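Local coordinates for protein Rbam17540 (Bacillus amyloliquefaciens, PDB 2YOW) that probably cleaves chains of crystalline polysaccharides by copper-dependent oxidation, as a lytic polysaccharide monooxygenase of family AA10, at residues S39-K44 with T165-Y170; Q81-G86 with I173-T178; A99-H104 with D161-S166; T108-N113 with T148-Y153. One frame throughout, in Å; residues are numbered along the deposited sequence.

Contact 1: residues S39-K44 with T165-Y170; sequences SVEGPK and TSNAFY
Glu41 to Pro43 run antiparallel to Asn167 to Phe169. Gly42 and Ala168 form the doubly bonded pair (Gly42 N to Ala168 O 2.9 Å, Ala168 N to Gly42 O 2.7 Å), and Tyr170 N to Val40 O and Lys44 N to Ser166 O extend the pairing at its two ends. Glu41 CB already lies over one face of the Phe169 ring, 3.9 Å from its centroid; with CG anti to the backbone N (chi1 -176°) and the chain straight, CG and CD continue across the same ring past CZ. Further out, Asn167 ND2 reaches Glu41 OE2 at 3.0 Å from above the carboxylate, with amide and carboxylate planes nearly perpendicular (86°). A water ties OE2 to Thr165 OG1, which also accepts from Asn167 N in an ST turn, while Glu41 OE1 is held by Gln65. Tyr170 OH donates to Pro43 O at 2.6 Å, lying in the carbonyl plane. The extended Lys44 chain carries NZ to Thr165 O (2.9 Å), and NZ also bonds Val162 O. A short strand thus borders the long strand 167-177 of the AA10 beta-sandwich. Here Phe169 meets the N-terminal His1 edge-to-face, consistent with the surroundings of the copper site in this family.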
loop_
_atom_site.group_PDB
_atom_site.type_symbol
_atom_site.label_atom_id
_atom_site.label_comp_id
_atom_site.label_asym_id
_atom_site.label_seq_id
_atom_site.Cartn_x
_atom_site.Cartn_y
_atom_site.Cartn_z
ATOM N N SER A 39 -7.994 -2.646 6.305
ATOM C CA SER A 39 -7.430 -2.992 7.623
ATOM C C SER A 39 -5.978 -3.454 7.524
ATOM O O SER A 39 -5.540 -4.289 8.311
ATOM C CB SER A 39 -8.310 -4.010 8.356
ATOM O OG SER A 39 -9.694 -3.705 8.156
ATOM N N VAL A 40 -5.242 -2.901 6.554
ATOM C CA VAL A 40 -3.779 -3.167 6.468
ATOM C C VAL A 40 -3.006 -2.219 7.412
ATOM O O VAL A 40 -2.279 -1.333 6.990
ATOM C CB VAL A 40 -3.253 -3.105 5.048
ATOM C CG1 VAL A 40 -1.794 -3.685 5.035
ATOM C CG2 VAL A 40 -4.096 -3.951 4.133
ATOM N N GLU A 41 -3.182 -2.482 8.701
ATOM C CA GLU A 41 -2.825 -1.606 9.809
ATOM C C GLU A 41 -1.672 -2.180 10.660
ATOM O O GLU A 41 -1.716 -3.322 11.110
ATOM C CB GLU A 41 -4.074 -1.378 10.658
ATOM C CG GLU A 41 -3.912 -0.401 11.823
ATOM C CD GLU A 41 -5.161 -0.279 12.680
ATOM O OE1 GLU A 41 -6.130 -1.043 12.464
ATOM O OE2 GLU A 41 -5.193 0.615 13.570
ATOM N N GLY A 42 -0.649 -1.357 10.883
ATOM C CA GLY A 42 0.518 -1.742 11.659
ATOM C C GLY A 42 1.062 -0.554 12.444
ATOM O O GLY A 42 0.565 0.538 12.300
ATOM N N PRO A 43 2.143 -0.759 13.200
ATOM C CA PRO A 43 2.784 0.341 13.917
ATOM C C PRO A 43 3.271 1.416 12.948
ATOM O O PRO A 43 3.753 1.092 11.829
ATOM C CB PRO A 43 3.988 -0.328 14.599
ATOM C CG PRO A 43 3.642 -1.751 14.671
ATOM C CD PRO A 43 2.843 -2.038 13.445
ATOM N N LYS A 44 3.139 2.667 13.386
ATOM C CA LYS A 44 3.619 3.813 12.598
ATOM C C LYS A 44 5.107 4.023 12.831
ATOM O O LYS A 44 5.729 3.258 13.567
ATOM C CB LYS A 44 2.793 5.085 12.834
ATOM C CG LYS A 44 2.831 5.700 14.229
ATOM C CD LYS A 44 1.871 6.899 14.306
ATOM C CE LYS A 44 1.933 7.565 15.659
ATOM N NZ LYS A 44 0.953 8.657 15.765
ATOM N N THR A 165 -3.427 7.406 17.199
ATOM C CA THR A 165 -3.078 6.018 17.539
ATOM C C THR A 165 -1.606 5.776 17.337
ATOM O O THR A 165 -0.897 6.648 16.870
ATOM C CB THR A 165 -3.870 4.992 16.719
ATOM O OG1 THR A 165 -3.373 4.936 15.375
ATOM C CG2 THR A 165 -5.346 5.272 16.759
ATOM N N SER A 166 -1.137 4.598 17.717
ATOM C CA SER A 166 0.229 4.209 17.496
ATOM C C SER A 166 0.412 3.562 16.071
ATOM O O SER A 166 1.451 2.984 15.778
ATOM C CB SER A 166 0.631 3.202 18.565
ATOM O OG SER A 166 -0.107 2.013 18.405
ATOM N N ASN A 167 -0.624 3.618 15.247
ATOM C CA ASN A 167 -0.632 2.880 13.988
ATOM C C ASN A 167 -0.620 3.679 12.691
ATOM O O ASN A 167 -0.798 4.907 12.653
ATOM C CB ASN A 167 -1.825 1.938 13.994
ATOM C CG ASN A 167 -1.664 0.818 14.986
ATOM O OD1 ASN A 167 -0.553 0.435 15.335
ATOM N ND2 ASN A 167 -2.764 0.225 15.354
ATOM N N ALA A 168 -0.414 2.943 11.610
ATOM C CA ALA A 168 -0.423 3.494 10.247
ATOM C C ALA A 168 -0.994 2.417 9.332
ATOM O O ALA A 168 -1.025 1.227 9.699
ATOM C CB ALA A 168 1.006 3.865 9.801
ATOM N N PHE A 169 -1.395 2.838 8.136
ATOM C CA PHE A 169 -1.970 1.939 7.146
ATOM C C PHE A 169 -0.983 1.899 5.985
ATOM O O PHE A 169 -0.493 2.948 5.558
ATOM C CB PHE A 169 -3.391 2.384 6.746
ATOM C CG PHE A 169 -4.396 2.173 7.847
ATOM C CD1 PHE A 169 -4.394 2.994 8.939
ATOM C CD2 PHE A 169 -5.246 1.072 7.843
ATOM C CE1 PHE A 169 -5.255 2.775 10.016
ATOM C CE2 PHE A 169 -6.120 0.849 8.884
ATOM C CZ PHE A 169 -6.112 1.691 9.986
ATOM N N TYR A 170 -0.680 0.681 5.533
ATOM C CA TYR A 170 0.368 0.386 4.551
ATOM C C TYR A 170 -0.286 -0.251 3.364
ATOM O O TYR A 170 -0.873 -1.313 3.502
ATOM C CB TYR A 170 1.455 -0.568 5.174
ATOM C CG TYR A 170 2.217 0.043 6.325
ATOM C CD1 TYR A 170 1.702 0.070 7.609
ATOM C CD2 TYR A 170 3.444 0.624 6.115
ATOM C CE1 TYR A 170 2.366 0.702 8.644
ATOM C CE2 TYR A 170 4.137 1.232 7.138
ATOM C CZ TYR A 170 3.628 1.234 8.411
ATOM O OH TYR A 170 4.343 1.864 9.383
HETATM O O HOH W 1 -5.116 3.452 13.681
#

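Contact 2: residues Q81-G86 with I173-T178; sequences QNIRGG and IDVNLT
Arg84 folds back on Thr178 where a strand pair ends. Its CB leads off away from Thr178, and CB and CG serve only as the arm. Successive bends of the chain (chi2 -45°, chi3 -47°) then turn the group round, and CD is the first atom to touch, 3.0 Å from Thr178 OG1. NE follows with a nearly straight bond to Thr178 O at 2.8 Å. The oxygen lies at the edge of the guanidinium, in its plane, whereas NE stands above the carbonyl plane, 77° out of it. CZ passes near the same carbonyl, and at the tip NH2 gives a hydrogen to a water (2.9 Å) that donates on to Thr178 O. With Gly85 N arriving from almost straight ahead at 3.2 Å, this oxygen collects two protein donors and a water.

Before this end the two chains form a parallel pair, Gln81 to Ile83 beside Val175 to Leu177, within a mixed sheet of the AA10 beta-sandwich whose other pairings are antiparallel. Its backbone bonds run from Gln81 N to Asp174 O, then through Asn176 N, Ile83 N and Thr178 N. On one face, Asn82 and Asn176 point the same way, and Asn176 ND2 donates to Asn82 OD1 at 3.0 Å, with the amides strongly twisted against each other. On the face of Ile83, its CG1 lies 3.8 Å from Val175 CB and 3.8 Å from Leu177 CD1, and its CD1 rests against both methyls of Val175. The Gln81 amide crosses Ile173 CG2 while NE2 bonds Val8 O.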
loop_
_atom_site.group_PDB
_atom_site.type_symbol
_atom_site.label_atom_id
_atom_site.label_comp_id
_atom_site.label_asym_id
_atom_site.label_seq_id
_atom_site.Cartn_x
_atom_site.Cartn_y
_atom_site.Cartn_z
ATOM N N GLN A 81 -1.014 -2.759 -12.476
ATOM C CA GLN A 81 -1.711 -1.828 -13.383
ATOM C C GLN A 81 -0.810 -0.775 -13.901
ATOM O O GLN A 81 0.189 -0.401 -13.293
ATOM C CB GLN A 81 -2.837 -1.091 -12.772
ATOM C CG GLN A 81 -2.503 -0.499 -11.449
ATOM C CD GLN A 81 -3.290 -1.242 -10.445
ATOM O OE1 GLN A 81 -4.273 -1.926 -10.798
ATOM N NE2 GLN A 81 -2.914 -1.121 -9.223
ATOM N N ASN A 82 -1.189 -0.316 -15.059
ATOM C CA ASN A 82 -0.337 0.592 -15.777
ATOM C C ASN A 82 -0.339 1.953 -15.173
ATOM O O ASN A 82 -1.381 2.502 -14.782
ATOM C CB ASN A 82 -0.756 0.671 -17.221
ATOM C CG ASN A 82 -0.683 -0.671 -17.884
ATOM O OD1 ASN A 82 0.169 -1.497 -17.520
ATOM N ND2 ASN A 82 -1.566 -0.914 -18.838
ATOM N N ILE A 83 0.856 2.511 -15.060
ATOM C CA ILE A 83 0.962 3.901 -14.672
ATOM C C ILE A 83 2.123 4.506 -15.430
ATOM O O ILE A 83 3.101 3.813 -15.749
ATOM C CB ILE A 83 1.141 4.133 -13.153
ATOM C CG1 ILE A 83 2.469 3.568 -12.658
ATOM C CG2 ILE A 83 -0.085 3.641 -12.373
ATOM C CD1 ILE A 83 2.889 4.163 -11.338
ATOM N N ARG A 84 1.963 5.797 -15.726
ATOM C CA ARG A 84 2.980 6.621 -16.354
ATOM C C ARG A 84 3.856 7.316 -15.338
ATOM O O ARG A 84 3.420 7.644 -14.244
ATOM C CB ARG A 84 2.313 7.686 -17.268
ATOM C CG ARG A 84 1.546 7.151 -18.469
ATOM C CD ARG A 84 2.309 6.069 -19.211
ATOM N NE ARG A 84 3.713 6.396 -19.483
ATOM C CZ ARG A 84 4.143 7.134 -20.503
ATOM N NH1 ARG A 84 3.279 7.675 -21.363
ATOM N NH2 ARG A 84 5.452 7.342 -20.660
ATOM N N GLY A 85 5.108 7.536 -15.705
ATOM C CA GLY A 85 6.027 8.281 -14.861
ATOM C C GLY A 85 5.466 9.674 -14.714
ATOM O O GLY A 85 4.621 10.026 -15.459
ATOM N N GLY A 86 5.944 10.459 -13.753
ATOM C CA GLY A 86 5.493 11.829 -13.610
ATOM C C GLY A 86 4.421 11.993 -12.560
ATOM O O GLY A 86 4.159 11.093 -11.755
ATOM N N ILE A 173 1.044 -1.007 -3.959
ATOM C CA ILE A 173 0.412 -0.922 -5.273
ATOM C C ILE A 173 1.362 -1.533 -6.297
ATOM O O ILE A 173 2.505 -1.077 -6.464
ATOM C CB ILE A 173 0.162 0.549 -5.715
ATOM C CG1 ILE A 173 -0.560 1.335 -4.636
ATOM C CG2 ILE A 173 -0.652 0.570 -6.977
ATOM C CD1 ILE A 173 -0.597 2.832 -4.914
ATOM N N ASP A 174 0.874 -2.523 -7.044
ATOM C CA ASP A 174 1.687 -3.199 -8.039
ATOM C C ASP A 174 1.493 -2.495 -9.356
ATOM O O ASP A 174 0.374 -2.319 -9.785
ATOM C CB ASP A 174 1.279 -4.635 -8.160
ATOM C CG ASP A 174 1.551 -5.414 -6.870
ATOM O OD1 ASP A 174 2.745 -5.749 -6.592
ATOM O OD2 ASP A 174 0.572 -5.678 -6.132
ATOM N N VAL A 175 2.576 -2.055 -9.964
ATOM C CA VAL A 175 2.447 -1.207 -11.123
ATOM C C VAL A 175 3.360 -1.654 -12.229
ATOM O O VAL A 175 4.454 -2.223 -12.011
ATOM C CB VAL A 175 2.687 0.295 -10.826
ATOM C CG1 VAL A 175 1.690 0.815 -9.799
ATOM C CG2 VAL A 175 4.140 0.593 -10.416
ATOM N N ASN A 176 2.869 -1.425 -13.424
ATOM C CA ASN A 176 3.664 -1.536 -14.626
ATOM C C ASN A 176 3.908 -0.125 -15.097
ATOM O O ASN A 176 2.983 0.571 -15.552
ATOM C CB ASN A 176 2.976 -2.373 -15.678
ATOM C CG ASN A 176 3.755 -2.396 -16.978
ATOM O OD1 ASN A 176 4.952 -2.751 -17.004
ATOM N ND2 ASN A 176 3.110 -1.998 -18.054
ATOM N N LEU A 177 5.145 0.296 -14.891
ATOM C CA LEU A 177 5.570 1.660 -15.097
ATOM C C LEU A 177 6.087 1.849 -16.506
ATOM O O LEU A 177 7.025 1.183 -16.900
ATOM C CB LEU A 177 6.671 2.017 -14.139
ATOM C CG LEU A 177 7.090 3.464 -13.946
ATOM C CD1 LEU A 177 5.977 4.531 -13.839
ATOM C CD2 LEU A 177 7.916 3.468 -12.694
ATOM N N THR A 178 5.463 2.777 -17.239
ATOM C CA THR A 178 5.826 3.060 -18.631
ATOM C C THR A 178 6.197 4.531 -18.842
ATOM O O THR A 178 5.874 5.398 -18.008
ATOM C CB THR A 178 4.681 2.627 -19.576
ATOM O OG1 THR A 178 3.484 3.360 -19.288
ATOM C CG2 THR A 178 4.394 1.129 -19.441
HETATM O O HOH W 2 7.652 7.239 -18.748
#

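Contact 3: residues A99-H104 with D161-S166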
loop_
_atom_site.group_PDB
_atom_site.type_symbol
_atom_site.label_atom_id
_atom_site.label_comp_id
_atom_site.label_asym_id
_atom_site.label_seq_id
_atom_site.Cartn_x
_atom_site.Cartn_y
_atom_site.Cartn_z
ATOM N N ALA A 99 -8.010 11.287 12.541
ATOM C CA ALA A 99 -7.049 12.351 12.584
ATOM C C ALA A 99 -5.692 11.827 12.087
ATOM O O ALA A 99 -5.265 10.726 12.454
ATOM C CB ALA A 99 -6.937 12.852 14.023
ATOM N N THR A 100 -5.024 12.630 11.259
ATOM C CA THR A 100 -3.874 12.191 10.476
ATOM C C THR A 100 -2.680 13.100 10.676
ATOM O O THR A 100 -2.818 14.323 10.637
ATOM C CB THR A 100 -4.272 12.233 8.985
ATOM O OG1 THR A 100 -5.396 11.368 8.796
ATOM C CG2 THR A 100 -3.118 11.875 8.051
ATOM N N SER A 101 -1.497 12.489 10.835
ATOM C CA SER A 101 -0.228 13.198 10.870
ATOM C C SER A 101 0.336 13.490 9.508
ATOM O O SER A 101 0.688 14.634 9.182
ATOM C CB SER A 101 0.782 12.369 11.635
ATOM O OG SER A 101 0.299 12.191 12.968
ATOM N N LYS A 102 0.501 12.432 8.744
ATOM C CA LYS A 102 0.987 12.577 7.396
ATOM C C LYS A 102 0.626 11.375 6.532
ATOM O O LYS A 102 0.301 10.293 7.040
ATOM C CB LYS A 102 2.470 12.761 7.398
ATOM C CG LYS A 102 3.299 11.543 7.842
ATOM C CD LYS A 102 4.754 11.829 7.660
ATOM C CE LYS A 102 5.609 10.658 8.090
ATOM N NZ LYS A 102 7.050 10.974 8.179
ATOM N N TRP A 103 0.737 11.565 5.215
ATOM C CA TRP A 103 0.932 10.427 4.307
ATOM C C TRP A 103 2.319 10.506 3.643
ATOM O O TRP A 103 2.905 11.576 3.504
ATOM C CB TRP A 103 -0.101 10.413 3.228
ATOM C CG TRP A 103 -1.541 10.374 3.642
ATOM C CD1 TRP A 103 -2.345 9.295 3.678
ATOM C CD2 TRP A 103 -2.351 11.500 4.011
ATOM N NE1 TRP A 103 -3.641 9.665 3.986
ATOM C CE2 TRP A 103 -3.657 11.017 4.219
ATOM C CE3 TRP A 103 -2.101 12.885 4.140
ATOM C CZ2 TRP A 103 -4.708 11.856 4.575
ATOM C CZ3 TRP A 103 -3.128 13.708 4.507
ATOM C CH2 TRP A 103 -4.429 13.199 4.693
ATOM N N HIS A 104 2.865 9.363 3.288
ATOM C CA HIS A 104 4.169 9.283 2.663
ATOM C C HIS A 104 4.245 8.106 1.666
ATOM O O HIS A 104 3.722 7.032 1.893
ATOM C CB HIS A 104 5.311 9.274 3.720
ATOM C CG HIS A 104 5.069 8.399 4.901
ATOM N ND1 HIS A 104 6.023 7.527 5.391
ATOM C CD2 HIS A 104 4.009 8.309 5.752
ATOM C CE1 HIS A 104 5.548 6.920 6.466
ATOM N NE2 HIS A 104 4.341 7.387 6.711
ATOM N N ASP A 161 -0.174 7.688 8.204
ATOM C CA ASP A 161 0.136 7.741 9.638
ATOM C C ASP A 161 -1.004 8.423 10.325
ATOM O O ASP A 161 -1.332 9.578 9.995
ATOM C CB ASP A 161 1.399 8.544 9.940
ATOM C CG ASP A 161 2.675 7.800 9.602
ATOM O OD1 ASP A 161 2.655 6.739 8.970
ATOM O OD2 ASP A 161 3.744 8.313 9.955
ATOM N N VAL A 162 -1.560 7.735 11.319
ATOM C CA VAL A 162 -2.747 8.164 12.046
ATOM C C VAL A 162 -2.279 8.914 13.311
ATOM O O VAL A 162 -1.431 8.425 14.039
ATOM C CB VAL A 162 -3.602 6.941 12.440
ATOM C CG1 VAL A 162 -4.721 7.300 13.395
ATOM C CG2 VAL A 162 -4.182 6.256 11.212
ATOM N N ALA A 163 -2.813 10.096 13.555
ATOM C CA ALA A 163 -2.253 10.962 14.632
ATOM C C ALA A 163 -2.673 10.540 16.023
ATOM O O ALA A 163 -1.947 10.789 16.995
ATOM C CB ALA A 163 -2.660 12.402 14.412
ATOM N N ASP A 164 -3.826 9.885 16.137
ATOM C CA ASP A 164 -4.420 9.617 17.459
ATOM C C ASP A 164 -4.303 8.139 17.883
ATOM O O ASP A 164 -5.034 7.697 18.788
ATOM C CB ASP A 164 -5.883 10.114 17.561
ATOM C CG ASP A 164 -6.871 9.273 16.797
ATOM O OD1 ASP A 164 -6.489 8.630 15.794
ATOM O OD2 ASP A 164 -8.089 9.361 17.161
ATOM N N THR A 165 -3.427 7.406 17.199
ATOM C CA THR A 165 -3.078 6.018 17.539
ATOM C C THR A 165 -1.606 5.776 17.337
ATOM O O THR A 165 -0.897 6.648 16.870
ATOM C CB THR A 165 -3.870 4.992 16.719
ATOM O OG1 THR A 165 -3.373 4.936 15.375
ATOM C CG2 THR A 165 -5.346 5.272 16.759
ATOM N N SER A 166 -1.137 4.598 17.717
ATOM C CA SER A 166 0.229 4.209 17.496
ATOM C C SER A 166 0.412 3.562 16.071
ATOM O O SER A 166 1.451 2.984 15.778
ATOM C CB SER A 166 0.631 3.202 18.565
ATOM O OG SER A 166 -0.107 2.013 18.405
#
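Ala99 O accepts from Ala163 N at 2.8 Å, and the two alanine methyls face each other beside this bond. At Thr100, which pairs with Val162 without backbone bonds, CG2 comes to 3.5 Å from Asp161 O, while OG1 is engaged by His98 O and Trp160 NE1. Ser101 N then bonds the same Asp161 O (3.0 Å), and Ser101 OG lies 3.3 Å from Ala163 CA. The register slips by one residue here, a beta bulge, before Lys102 O takes the N-H of Asp161 at 2.9 Å. The Lys102 chain is extended beyond CG and runs alongside Asp161, its CE set over the centre of the His104 ring. His104 closes the segment: with CG between N and the carbonyl carbon (chi1 43°), its NE2 reaches Asp161 OD1 at 2.9 Å. The bond is almost straight (175°); the oxygen lies in the ring plane, but NE2 stands above the carboxylate, the two planes being 84° apart. NE2 is thus the donor nitrogen, and ND1 is bonded to Tyr106 OH, so both ring nitrogens are satisfied and the ring's rotation is fixed. The buried carboxylate would tend to polarise the imidazole, with the nearby Lys102 ammonium partly offsetting its charge.

Contact 4: residues T108-N113 with T148-Y153; sequences TKKNWN and TDRSGY
Trp112 holds CG between its backbone N and carbonyl carbon (chi1 79°), while Tyr153 swings CG trans to its N (chi1 179°), and together these settings bring the indole edge against the face of the phenol ring. The result is a T-shaped pair in which CZ2 and CH2 of Trp112 point at one face of Tyr153, with centroids of the six-membered rings 5.1 Å apart and planes at 72°. The same indole gives its NE1 hydrogen to Tyr153 O at 2.9 Å, the oxygen lying in the ring plane, so one residue grips both the ring and the backbone of the other. Thr108 CG2 covers one face of the indole. Trp112 itself ends a type I turn that starts at Lys109.

At the other end of the contact Arg150 NH1 reaches Thr108 O at 2.8 Å; the oxygen lies in the guanidinium plane, while NH1 is tilted from the carbonyl plane. On its other edge the guanidinium takes Asp149 side-on: NE (2.9 Å) and NH2 (3.1 Å) both go to Asp149 OD1, the NH2 bond meeting the syn lone pair of that oxygen. Lys110 slides past Arg150 in the opposite direction, and its backbone N sits over a face of the guanidinium. Two loops are joined in this way, those following strands 100-108 and 141-146. Since Arg150 also forms a salt bridge with Glu124, two carboxylates probably balance its charge, and its bonds to protein along both edges leave the guanidinium little freedom to rotate.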
loop_
_atom_site.group_PDB
_atom_site.type_symbol
_atom_site.label_atom_id
_atom_site.label_comp_id
_atom_site.label_asym_id
_atom_site.label_seq_id
_atom_site.Cartn_x
_atom_site.Cartn_y
_atom_site.Cartn_z
ATOM N N THR A 108 9.810 1.320 -5.371
ATOM C CA THR A 108 10.913 0.407 -5.388
ATOM C C THR A 108 12.055 0.995 -6.215
ATOM O O THR A 108 11.836 1.725 -7.192
ATOM C CB THR A 108 10.494 -0.935 -5.999
ATOM O OG1 THR A 108 9.658 -0.667 -7.121
ATOM C CG2 THR A 108 9.717 -1.783 -4.982
ATOM N N LYS A 109 13.272 0.641 -5.842
ATOM C CA LYS A 109 14.470 1.148 -6.552
ATOM C C LYS A 109 14.616 0.403 -7.863
ATOM O O LYS A 109 14.094 -0.698 -8.046
ATOM C CB LYS A 109 15.702 0.969 -5.691
ATOM C CG LYS A 109 15.663 1.822 -4.443
ATOM C CD LYS A 109 16.795 1.414 -3.521
ATOM C CE LYS A 109 16.885 2.336 -2.317
ATOM N NZ LYS A 109 17.906 1.825 -1.367
ATOM N N LYS A 110 15.362 1.011 -8.791
ATOM C CA LYS A 110 15.575 0.433 -10.146
ATOM C C LYS A 110 16.061 -1.007 -10.080
ATOM O O LYS A 110 15.698 -1.816 -10.931
ATOM C CB LYS A 110 16.560 1.309 -10.994
ATOM C CG LYS A 110 16.231 1.475 -12.509
ATOM C CD LYS A 110 16.247 0.207 -13.456
ATOM C CE LYS A 110 14.898 -0.396 -13.943
ATOM N NZ LYS A 110 14.082 0.498 -14.807
ATOM N N ASN A 111 16.843 -1.337 -9.055
ATOM C CA ASN A 111 17.421 -2.677 -8.950
ATOM C C ASN A 111 16.712 -3.617 -7.985
ATOM O O ASN A 111 17.298 -4.600 -7.562
ATOM C CB ASN A 111 18.900 -2.583 -8.547
ATOM C CG ASN A 111 19.105 -1.966 -7.159
ATOM O OD1 ASN A 111 18.155 -1.601 -6.456
ATOM N ND2 ASN A 111 20.365 -1.852 -6.761
ATOM N N TRP A 112 15.463 -3.347 -7.627
ATOM C CA TRP A 112 14.789 -4.165 -6.627
ATOM C C TRP A 112 14.556 -5.567 -7.152
ATOM O O TRP A 112 14.554 -5.780 -8.362
ATOM C CB TRP A 112 13.457 -3.516 -6.189
ATOM C CG TRP A 112 12.284 -3.694 -7.119
ATOM C CD1 TRP A 112 12.135 -3.204 -8.399
ATOM C CD2 TRP A 112 11.113 -4.475 -6.867
ATOM N NE1 TRP A 112 10.908 -3.576 -8.913
ATOM C CE2 TRP A 112 10.276 -4.370 -7.998
ATOM C CE3 TRP A 112 10.682 -5.248 -5.780
ATOM C CZ2 TRP A 112 9.044 -5.020 -8.076
ATOM C CZ3 TRP A 112 9.433 -5.844 -5.844
ATOM C CH2 TRP A 112 8.642 -5.750 -6.991
ATOM N N ASN A 113 14.335 -6.519 -6.244
ATOM C CA ASN A 113 14.132 -7.922 -6.631
ATOM C C ASN A 113 12.686 -8.342 -6.413
ATOM O O ASN A 113 12.245 -8.483 -5.252
ATOM C CB ASN A 113 15.065 -8.828 -5.832
ATOM C CG ASN A 113 15.082 -10.257 -6.346
ATOM O OD1 ASN A 113 14.146 -10.738 -6.987
ATOM N ND2 ASN A 113 16.158 -10.958 -6.033
ATOM N N THR A 148 10.647 9.264 -13.179
ATOM C CA THR A 148 10.668 8.989 -14.626
ATOM C C THR A 148 11.932 8.256 -15.103
ATOM O O THR A 148 12.143 8.131 -16.325
ATOM C CB THR A 148 10.505 10.280 -15.446
ATOM O OG1 THR A 148 11.545 11.226 -15.123
ATOM C CG2 THR A 148 9.158 10.877 -15.168
ATOM N N ASP A 149 12.730 7.701 -14.183
ATOM C CA ASP A 149 14.013 7.053 -14.548
ATOM C C ASP A 149 13.902 5.518 -14.484
ATOM O O ASP A 149 14.897 4.803 -14.444
ATOM C CB ASP A 149 15.127 7.539 -13.637
ATOM C CG ASP A 149 14.851 7.257 -12.166
ATOM O OD1 ASP A 149 13.749 6.839 -11.801
ATOM O OD2 ASP A 149 15.734 7.466 -11.342
ATOM N N ARG A 150 12.673 5.023 -14.541
ATOM C CA ARG A 150 12.364 3.664 -14.144
ATOM C C ARG A 150 11.219 3.079 -14.938
ATOM O O ARG A 150 10.228 3.769 -15.134
ATOM C CB ARG A 150 11.809 3.800 -12.754
ATOM C CG ARG A 150 12.324 2.827 -11.787
ATOM C CD ARG A 150 12.083 3.411 -10.423
ATOM N NE ARG A 150 12.966 4.561 -10.196
ATOM C CZ ARG A 150 13.390 4.891 -9.022
ATOM N NH1 ARG A 150 13.045 4.160 -7.961
ATOM N NH2 ARG A 150 14.172 5.953 -8.903
ATOM N N SER A 151 11.293 1.805 -15.323
ATOM C CA SER A 151 10.171 1.161 -16.026
ATOM C C SER A 151 9.952 -0.297 -15.582
ATOM O O SER A 151 10.801 -0.887 -14.916
ATOM C CB SER A 151 10.365 1.227 -17.565
ATOM O OG SER A 151 11.503 0.541 -17.911
ATOM N N GLY A 152 8.814 -0.854 -15.987
ATOM C CA GLY A 152 8.522 -2.278 -15.800
ATOM C C GLY A 152 7.814 -2.457 -14.475
ATOM O O GLY A 152 7.261 -1.478 -13.954
ATOM N N TYR A 153 7.872 -3.662 -13.904
ATOM C CA TYR A 153 7.203 -3.949 -12.633
ATOM C C TYR A 153 7.907 -3.294 -11.453
ATOM O O TYR A 153 9.104 -3.539 -11.190
ATOM C CB TYR A 153 7.136 -5.446 -12.373
ATOM C CG TYR A 153 6.477 -5.889 -11.057
ATOM C CD1 TYR A 153 5.446 -5.153 -10.454
ATOM C CD2 TYR A 153 6.857 -7.075 -10.454
ATOM C CE1 TYR A 153 4.847 -5.570 -9.267
ATOM C CE2 TYR A 153 6.242 -7.528 -9.291
ATOM C CZ TYR A 153 5.212 -6.794 -8.711
ATOM O OH TYR A 153 4.581 -7.218 -7.547
#

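How the contacts relate
Contacts 1 and 2 lie about 25 Å apart, centre to centre, on opposite sides of the chain's centre, yet both use strand 167-177, pairing it antiparallel near its start and parallel near its end. Contact 3 pairs strand 100-108 with strand 154-162, the neighbour of 167-177 in the same sheet, and touches contact 1 through Lys44 and through Asn167 O to Val162 N. Contact 4 joins loops and touches contact 2, where Tyr153 OH meets Asp174 and Gly152 N meets Leu177 O. All four are partly buried. Backbone bonding dominates the first three, with a buried histidine-carboxylate bond added in contact 3; contact 4, the farthest from the centre, depends on side chains.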